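Local coordinates for CBS domain-containing predicted protein TM0935 (Thermotoga maritima, PDB 1O50) that is of unknown function but, as a tandem CBS-domain protein, may sense or bind an adenosine-containing nucleotide, as many of its relatives do, at residues A[60-65]-A[104-109]; A[47-52]-A[125-130]; A[24-29]-A[136-141]. One frame throughout, in Å; residues are numbered along the deposited sequence.

Contact 1: A[60-65]-A[104-109]; sequences VGMIPV and DPVYVH
Met62 reaches Val106 with its CG between the backbone N and the carbonyl carbon (chi1 70°), the crowded position, while the extended chain beyond carries SD and CE out of strand 58-64 to the loop 104-109. On the other side, Val106 keeps CG1 anti to its backbone N (chi1 176°), which leaves CG2 beside that N and facing the methionine. The thioether then makes two contacts. The methyl CE of Met62 rests against CG2 of Val106 at 3.8 Å, and the amide N of Val106 points at SD of Met62 from 3.7 Å, a weak N-H...S hydrogen bond but a fairly straight one at 159°. Nearer the start of the strand, the ring of Pro105 lies against the backbone, its CD 3.6 Å from Val60 O. That oxygen also accepts a hydrogen bond from a water (2.7 Å) that makes a second, weak bond to Asp104 OD1. The carbonyl O of Val106 is buried without a polar partner. Val60 and Gly61 together face Val53 as a classic beta bulge, while Met62 shares a backbone hydrogen bond with Leu103, the residue before Asp104. The Val106 side chain also packs on Leu120 of helix 114-124 and Met129 of strand 128-132. A strand of the first CBS motif thus packs against a loop of the second, one join between the motifs of a CBS-domain pair.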
# COMPACT_ATOMS: atom_id res chain seq x y z
N VAL A 60 -18.97 -2.45 -8.68
CA VAL A 60 -19.48 -1.08 -8.75
C VAL A 60 -18.60 -0.02 -8.10
O VAL A 60 -18.78 1.15 -8.38
CB VAL A 60 -20.96 -0.92 -8.23
CG1 VAL A 60 -21.90 -1.79 -9.05
CG2 VAL A 60 -21.09 -1.24 -6.77
N GLY A 61 -17.65 -0.38 -7.24
CA GLY A 61 -16.73 0.63 -6.76
C GLY A 61 -15.49 0.02 -6.16
O GLY A 61 -15.40 -1.19 -5.97
N MET A 62 -14.56 0.85 -5.75
CA MET A 62 -13.39 0.34 -5.06
C MET A 62 -12.96 1.31 -3.98
O MET A 62 -13.22 2.47 -4.03
CB MET A 62 -12.25 0.08 -6.08
CG MET A 62 -11.65 1.39 -6.65
SD MET A 62 -10.18 1.23 -7.77
CE MET A 62 -9.60 2.99 -7.90
N ILE A 63 -12.32 0.82 -2.94
CA ILE A 63 -11.85 1.69 -1.91
C ILE A 63 -10.39 1.28 -1.67
O ILE A 63 -10.14 0.29 -0.96
CB ILE A 63 -12.71 1.46 -0.65
CG1 ILE A 63 -14.20 1.69 -0.95
CG2 ILE A 63 -12.17 2.28 0.55
CD1 ILE A 63 -15.18 1.24 0.19
N PRO A 64 -9.44 1.96 -2.31
CA PRO A 64 -8.03 1.83 -1.92
C PRO A 64 -7.79 2.23 -0.47
O PRO A 64 -8.37 3.18 0.07
CB PRO A 64 -7.33 2.82 -2.87
CG PRO A 64 -8.18 2.87 -3.98
CD PRO A 64 -9.60 2.90 -3.44
N VAL A 65 -6.91 1.48 0.20
CA VAL A 65 -6.67 1.77 1.60
C VAL A 65 -6.18 3.21 1.78
O VAL A 65 -6.49 3.84 2.80
CB VAL A 65 -5.68 0.80 2.17
CG1 VAL A 65 -5.18 1.30 3.56
CG2 VAL A 65 -6.33 -0.55 2.27
N ASP A 104 -14.94 5.02 -8.65
CA ASP A 104 -15.20 4.27 -9.85
C ASP A 104 -14.14 3.22 -9.99
O ASP A 104 -12.96 3.54 -9.90
CB ASP A 104 -15.15 5.18 -11.06
CG ASP A 104 -16.29 6.17 -11.09
OD1 ASP A 104 -17.31 5.94 -10.39
OD2 ASP A 104 -16.26 7.21 -11.80
N PRO A 105 -14.54 1.98 -10.26
CA PRO A 105 -13.56 0.89 -10.34
C PRO A 105 -12.57 1.02 -11.52
O PRO A 105 -12.93 1.41 -12.63
CB PRO A 105 -14.42 -0.39 -10.45
CG PRO A 105 -15.74 0.07 -10.89
CD PRO A 105 -15.90 1.54 -10.56
N VAL A 106 -11.31 0.73 -11.23
CA VAL A 106 -10.25 0.56 -12.21
C VAL A 106 -9.92 -0.94 -12.18
O VAL A 106 -9.64 -1.50 -11.13
CB VAL A 106 -9.00 1.33 -11.78
CG1 VAL A 106 -7.83 1.08 -12.77
CG2 VAL A 106 -9.31 2.81 -11.66
N TYR A 107 -10.00 -1.60 -13.34
CA TYR A 107 -9.84 -3.04 -13.36
C TYR A 107 -9.02 -3.53 -14.56
O TYR A 107 -8.77 -2.78 -15.50
CB TYR A 107 -11.22 -3.68 -13.35
CG TYR A 107 -12.11 -3.19 -14.45
CD1 TYR A 107 -12.04 -3.73 -15.72
CD2 TYR A 107 -13.06 -2.19 -14.21
CE1 TYR A 107 -12.87 -3.28 -16.74
CE2 TYR A 107 -13.88 -1.72 -15.21
CZ TYR A 107 -13.79 -2.27 -16.48
OH TYR A 107 -14.62 -1.83 -17.47
N VAL A 108 -8.63 -4.81 -14.53
CA VAL A 108 -7.95 -5.44 -15.65
C VAL A 108 -8.70 -6.69 -16.14
O VAL A 108 -9.66 -7.11 -15.53
CB VAL A 108 -6.46 -5.72 -15.33
CG1 VAL A 108 -5.71 -4.39 -15.12
CG2 VAL A 108 -6.28 -6.62 -14.12
N HIS A 109 -8.27 -7.25 -17.26
CA HIS A 109 -8.74 -8.56 -17.72
C HIS A 109 -7.56 -9.52 -17.77
O HIS A 109 -6.44 -9.10 -17.69
CB HIS A 109 -9.34 -8.46 -19.12
CG HIS A 109 -10.45 -7.47 -19.24
ND1 HIS A 109 -11.70 -7.68 -18.70
CD2 HIS A 109 -10.52 -6.28 -19.89
CE1 HIS A 109 -12.49 -6.67 -19.00
NE2 HIS A 109 -11.80 -5.80 -19.71
O HOH W 1 -18.50 3.85 -8.06

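Contact 2: A[47-52]-A[125-130]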
# COMPACT_ATOMS: atom_id res chain seq x y z
N VAL A 47 -2.83 -7.97 4.01
CA VAL A 47 -2.21 -7.83 2.69
C VAL A 47 -3.10 -6.98 1.79
O VAL A 47 -2.65 -6.43 0.76
CB VAL A 47 -1.92 -9.28 2.08
CG1 VAL A 47 -3.16 -10.00 1.59
CG2 VAL A 47 -0.87 -9.25 1.01
N THR A 48 -4.37 -6.85 2.19
CA THR A 48 -5.39 -6.27 1.36
C THR A 48 -5.01 -4.83 1.15
O THR A 48 -4.68 -4.14 2.10
CB THR A 48 -6.72 -6.32 2.08
OG1 THR A 48 -7.17 -7.67 2.21
CG2 THR A 48 -7.81 -5.68 1.29
N ARG A 49 -5.08 -4.37 -0.09
CA ARG A 49 -4.67 -3.00 -0.42
C ARG A 49 -5.79 -2.22 -1.08
O ARG A 49 -5.76 -0.97 -1.11
CB ARG A 49 -3.36 -2.99 -1.24
CG ARG A 49 -2.11 -3.22 -0.36
CD ARG A 49 -0.97 -3.76 -1.18
NE ARG A 49 0.34 -3.68 -0.54
CZ ARG A 49 0.89 -4.59 0.22
NH1 ARG A 49 0.23 -5.70 0.55
NH2 ARG A 49 2.13 -4.38 0.65
N THR A 50 -6.76 -2.94 -1.62
CA THR A 50 -7.94 -2.35 -2.21
C THR A 50 -9.17 -3.23 -1.85
O THR A 50 -9.15 -4.47 -2.06
CB THR A 50 -7.82 -2.20 -3.75
OG1 THR A 50 -6.62 -1.47 -4.12
CG2 THR A 50 -8.97 -1.32 -4.29
N VAL A 51 -10.20 -2.59 -1.29
CA VAL A 51 -11.52 -3.18 -1.12
C VAL A 51 -12.44 -2.91 -2.32
O VAL A 51 -12.49 -1.81 -2.84
CB VAL A 51 -12.16 -2.71 0.21
CG1 VAL A 51 -13.56 -3.27 0.34
CG2 VAL A 51 -11.28 -3.19 1.41
N TYR A 52 -13.16 -3.93 -2.73
CA TYR A 52 -14.12 -3.82 -3.82
C TYR A 52 -15.53 -3.80 -3.25
O TYR A 52 -15.79 -4.38 -2.19
CB TYR A 52 -13.97 -4.98 -4.82
CG TYR A 52 -12.52 -5.25 -5.20
CD1 TYR A 52 -11.70 -4.20 -5.64
CD2 TYR A 52 -11.95 -6.52 -5.11
CE1 TYR A 52 -10.39 -4.41 -5.97
CE2 TYR A 52 -10.60 -6.73 -5.45
CZ TYR A 52 -9.84 -5.66 -5.87
OH TYR A 52 -8.53 -5.84 -6.22
N ASN A 125 -2.60 5.44 -8.43
CA ASN A 125 -2.01 5.28 -7.13
C ASN A 125 -2.71 4.22 -6.30
O ASN A 125 -3.09 4.47 -5.15
CB ASN A 125 -1.94 6.61 -6.35
CG ASN A 125 -1.22 6.43 -4.99
OD1 ASN A 125 -0.27 5.65 -4.93
ND2 ASN A 125 -1.66 7.12 -3.92
N ILE A 126 -2.91 3.05 -6.91
CA ILE A 126 -3.42 1.87 -6.21
C ILE A 126 -2.43 0.69 -6.38
O ILE A 126 -1.63 0.70 -7.29
CB ILE A 126 -4.83 1.49 -6.78
CG1 ILE A 126 -4.73 1.09 -8.24
CG2 ILE A 126 -5.86 2.68 -6.63
CD1 ILE A 126 -6.03 0.88 -8.94
N GLN A 127 -2.48 -0.30 -5.50
CA GLN A 127 -1.64 -1.48 -5.54
C GLN A 127 -2.40 -2.82 -5.58
O GLN A 127 -1.83 -3.89 -5.28
CB GLN A 127 -0.66 -1.44 -4.35
CG GLN A 127 0.23 -0.22 -4.42
CD GLN A 127 1.40 -0.25 -3.51
OE1 GLN A 127 2.03 -1.27 -3.37
NE2 GLN A 127 1.76 0.90 -2.93
N GLU A 128 -3.69 -2.79 -5.92
CA GLU A 128 -4.48 -4.04 -6.01
C GLU A 128 -5.68 -3.71 -6.84
O GLU A 128 -6.33 -2.67 -6.64
CB GLU A 128 -4.94 -4.55 -4.66
CG GLU A 128 -5.55 -5.93 -4.70
CD GLU A 128 -6.06 -6.45 -3.38
OE1 GLU A 128 -5.90 -5.77 -2.38
OE2 GLU A 128 -6.61 -7.58 -3.31
N MET A 129 -5.95 -4.57 -7.80
CA MET A 129 -6.98 -4.36 -8.78
C MET A 129 -7.63 -5.67 -8.98
O MET A 129 -6.97 -6.69 -8.92
CB MET A 129 -6.38 -3.97 -10.13
CG MET A 129 -6.16 -2.54 -10.29
SD MET A 129 -5.58 -2.04 -11.93
CE MET A 129 -4.15 -2.92 -11.96
N PRO A 130 -8.93 -5.66 -9.31
CA PRO A 130 -9.64 -6.90 -9.58
C PRO A 130 -9.46 -7.25 -11.04
O PRO A 130 -9.24 -6.36 -11.86
CB PRO A 130 -11.09 -6.53 -9.28
CG PRO A 130 -11.18 -5.12 -9.70
CD PRO A 130 -9.84 -4.50 -9.44
O HOH W 2 -2.98 -7.22 -1.80
O HOH W 3 2.37 -1.88 -0.67
O HOH W 4 -4.59 0.31 -3.55
O HOH W 5 -9.00 -7.10 -1.98
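Ile126 starts the contact lightly, its CB near Thr50 OG1. At Gln127 the side chain crosses that of Arg49 at a slant, with CB 3.9 Å from Arg49 CD. Their polar ends are joined through a water, which accepts from Arg49 NE at 2.7 Å and donates to Gln127 OE1, an oxygen also bonded to Ser144. Glu128 comes next. Its CG is anti to the backbone N (chi1 -170°) and the rest of the chain is extended, which carries the carboxylate to the backbone of 47-52. There OE1 takes two amides: Arg49 N at 2.8 Å, nearly along the C-O bond, and Thr50 N at 3.1 Å, from above the carboxylate plane (38° out of it). In return, Thr50 OG1 donates to Glu128 O at 2.8 Å, whereas Glu128 N is buried with no partner. An alanine in place of Glu128 would probably leave the amides of Arg49 and Thr50 without their acceptor and open a gap beside the Tyr52 hydroxyl. Past Met129, Pro130 lays CB over one face of the Tyr52 ring, 3.9 Å from its centroid, with CD 3.5 Å from Tyr52 CE1; the ring's hydroxyl is bonded to Asp141. Strands 50-52 and 128-130 run nearly parallel, 22° apart, in the core of the CBS pair, bridged by side chains that bond to the opposite backbone and not by backbone-to-backbone pairing. Strand 58-64 flanks them through Met62 and Leu59, helix 114-124 backs Met129, and Arg49 extends to Pro46 O of the second subunit.

Contact 3: A[24-29]-A[136-141]; sequences LKPTVV and GEIVGD
Pro26 and Ile138 point in opposing senses, one side chain passing the other, and the ring touches the isoleucine through a single branch, Pro26 CG to Ile138 CG2 at 4.1 Å. The same CG lies as far, 4.1 Å, from Asp141 CB, whose side chain also runs counter to the proline; one ring carbon thus serves both Ile138 and Asp141. Leu24 approaches differently, crossing Asp141 at about a right angle. The carbons CB and CD1 of Leu24 both lie on Asp141 OD2, at 3.7 and 3.9 Å. This is apolar cover for a carboxylate oxygen that also lies close to Glu128 OE2, while the other oxygen, OD1, is hydrogen-bonded to Tyr52 OH. Further along, Val28 CG2 meets the tip of Ile138, CD1, at 4.2 Å. The contact is thus made of mostly apolar touches near the surface, beside a buried Asp141, joining the two CBS motifs of the pair. Between Ile138 and Asp141, Val139 and Gly140 both face Val131 in a classic beta bulge. Strand 138-143 pairs antiparallel with 128-132, and strand 27-29 pairs parallel with 50-55; Pro26 leans on Tyr52 of strand 50-55, and Arg41 of helix 35-44 packs on Thr27 and Val29.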
# COMPACT_ATOMS: atom_id res chain seq x y z
N LEU A 24 -4.17 -14.72 -3.53
CA LEU A 24 -4.91 -13.59 -3.01
C LEU A 24 -6.40 -13.89 -3.10
O LEU A 24 -6.84 -14.52 -4.07
CB LEU A 24 -4.61 -12.34 -3.82
CG LEU A 24 -3.16 -11.90 -4.03
CD1 LEU A 24 -3.07 -10.66 -4.86
CD2 LEU A 24 -2.58 -11.68 -2.72
N LYS A 25 -7.15 -13.45 -2.09
CA LYS A 25 -8.63 -13.51 -2.09
C LYS A 25 -9.13 -12.10 -2.09
O LYS A 25 -8.81 -11.36 -1.15
CB LYS A 25 -9.18 -14.20 -0.83
CG LYS A 25 -8.39 -15.42 -0.30
CD LYS A 25 -7.47 -15.08 0.94
CE LYS A 25 -8.29 -14.94 2.25
NZ LYS A 25 -8.99 -13.60 2.36
N PRO A 26 -9.90 -11.69 -3.10
CA PRO A 26 -10.43 -10.33 -3.13
C PRO A 26 -11.35 -10.07 -1.93
O PRO A 26 -12.10 -10.95 -1.52
CB PRO A 26 -11.23 -10.26 -4.44
CG PRO A 26 -10.88 -11.47 -5.20
CD PRO A 26 -10.33 -12.49 -4.26
N THR A 27 -11.24 -8.89 -1.36
CA THR A 27 -12.12 -8.43 -0.30
C THR A 27 -13.23 -7.60 -0.88
O THR A 27 -13.00 -6.49 -1.33
CB THR A 27 -11.36 -7.56 0.68
OG1 THR A 27 -10.42 -8.38 1.38
CG2 THR A 27 -12.30 -6.99 1.76
N VAL A 28 -14.44 -8.14 -0.79
CA VAL A 28 -15.61 -7.59 -1.43
C VAL A 28 -16.75 -7.31 -0.40
O VAL A 28 -17.21 -8.22 0.30
CB VAL A 28 -16.20 -8.59 -2.47
CG1 VAL A 28 -17.27 -7.92 -3.26
CG2 VAL A 28 -15.14 -9.11 -3.41
N VAL A 29 -17.21 -6.05 -0.40
CA VAL A 29 -18.28 -5.55 0.46
C VAL A 29 -19.47 -5.09 -0.40
O VAL A 29 -19.41 -5.08 -1.62
CB VAL A 29 -17.79 -4.39 1.36
CG1 VAL A 29 -16.64 -4.87 2.28
CG2 VAL A 29 -17.33 -3.22 0.58
N GLY A 136 -18.65 -7.66 -16.02
CA GLY A 136 -18.41 -6.90 -14.80
C GLY A 136 -18.26 -7.71 -13.53
O GLY A 136 -18.40 -7.17 -12.42
N GLU A 137 -17.92 -8.99 -13.67
CA GLU A 137 -17.82 -9.89 -12.52
C GLU A 137 -16.38 -10.25 -12.20
O GLU A 137 -15.56 -10.41 -13.09
CB GLU A 137 -18.66 -11.14 -12.75
CG GLU A 137 -20.13 -10.80 -12.91
CD GLU A 137 -21.06 -12.01 -12.88
OE1 GLU A 137 -20.55 -13.15 -12.80
OE2 GLU A 137 -22.29 -11.79 -12.96
N ILE A 138 -16.10 -10.36 -10.91
CA ILE A 138 -14.75 -10.63 -10.42
C ILE A 138 -14.36 -12.11 -10.57
O ILE A 138 -15.03 -13.00 -10.05
CB ILE A 138 -14.57 -10.14 -8.96
CG1 ILE A 138 -14.84 -8.64 -8.88
CG2 ILE A 138 -13.14 -10.44 -8.43
CD1 ILE A 138 -14.81 -8.09 -7.48
N VAL A 139 -13.28 -12.34 -11.32
CA VAL A 139 -12.78 -13.68 -11.60
C VAL A 139 -11.37 -13.92 -11.06
O VAL A 139 -10.86 -15.03 -11.09
CB VAL A 139 -12.82 -13.97 -13.13
CG1 VAL A 139 -14.29 -14.07 -13.64
CG2 VAL A 139 -12.05 -12.91 -13.89
N GLY A 140 -10.72 -12.87 -10.58
CA GLY A 140 -9.38 -12.99 -10.02
C GLY A 140 -8.91 -11.67 -9.44
O GLY A 140 -9.67 -10.72 -9.41
N ASP A 141 -7.65 -11.61 -8.99
CA ASP A 141 -7.10 -10.43 -8.31
C ASP A 141 -5.64 -10.18 -8.73
O ASP A 141 -4.91 -11.10 -9.09
CB ASP A 141 -7.20 -10.70 -6.79
CG ASP A 141 -7.22 -9.47 -5.96
OD1 ASP A 141 -7.66 -8.40 -6.45
OD2 ASP A 141 -6.74 -9.48 -4.80

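Overall arrangement
From the N terminus the chain passes 24-29, 47-52 and 60-65 in turn, then meets their partners in reverse order at 104-109, 125-130 and 136-141. The loops are therefore nested and none cross: contact 1 closes the innermost, contact 2 encloses it, and contact 3 encloses both. Each joins the first CBS motif to the second. The first segments belong to neighbouring strands of one three-stranded sheet, and those of contacts 2 and 3 in the second half pair as a hairpin. Contacts 1 and 2 touch, with Ile63 N 2.6 Å from Val51 O; contacts 2 and 3 touch where strands 50-55 and 138-143 come together. Contacts 1 and 3 do not touch, their nearest atoms being about 5 Å apart.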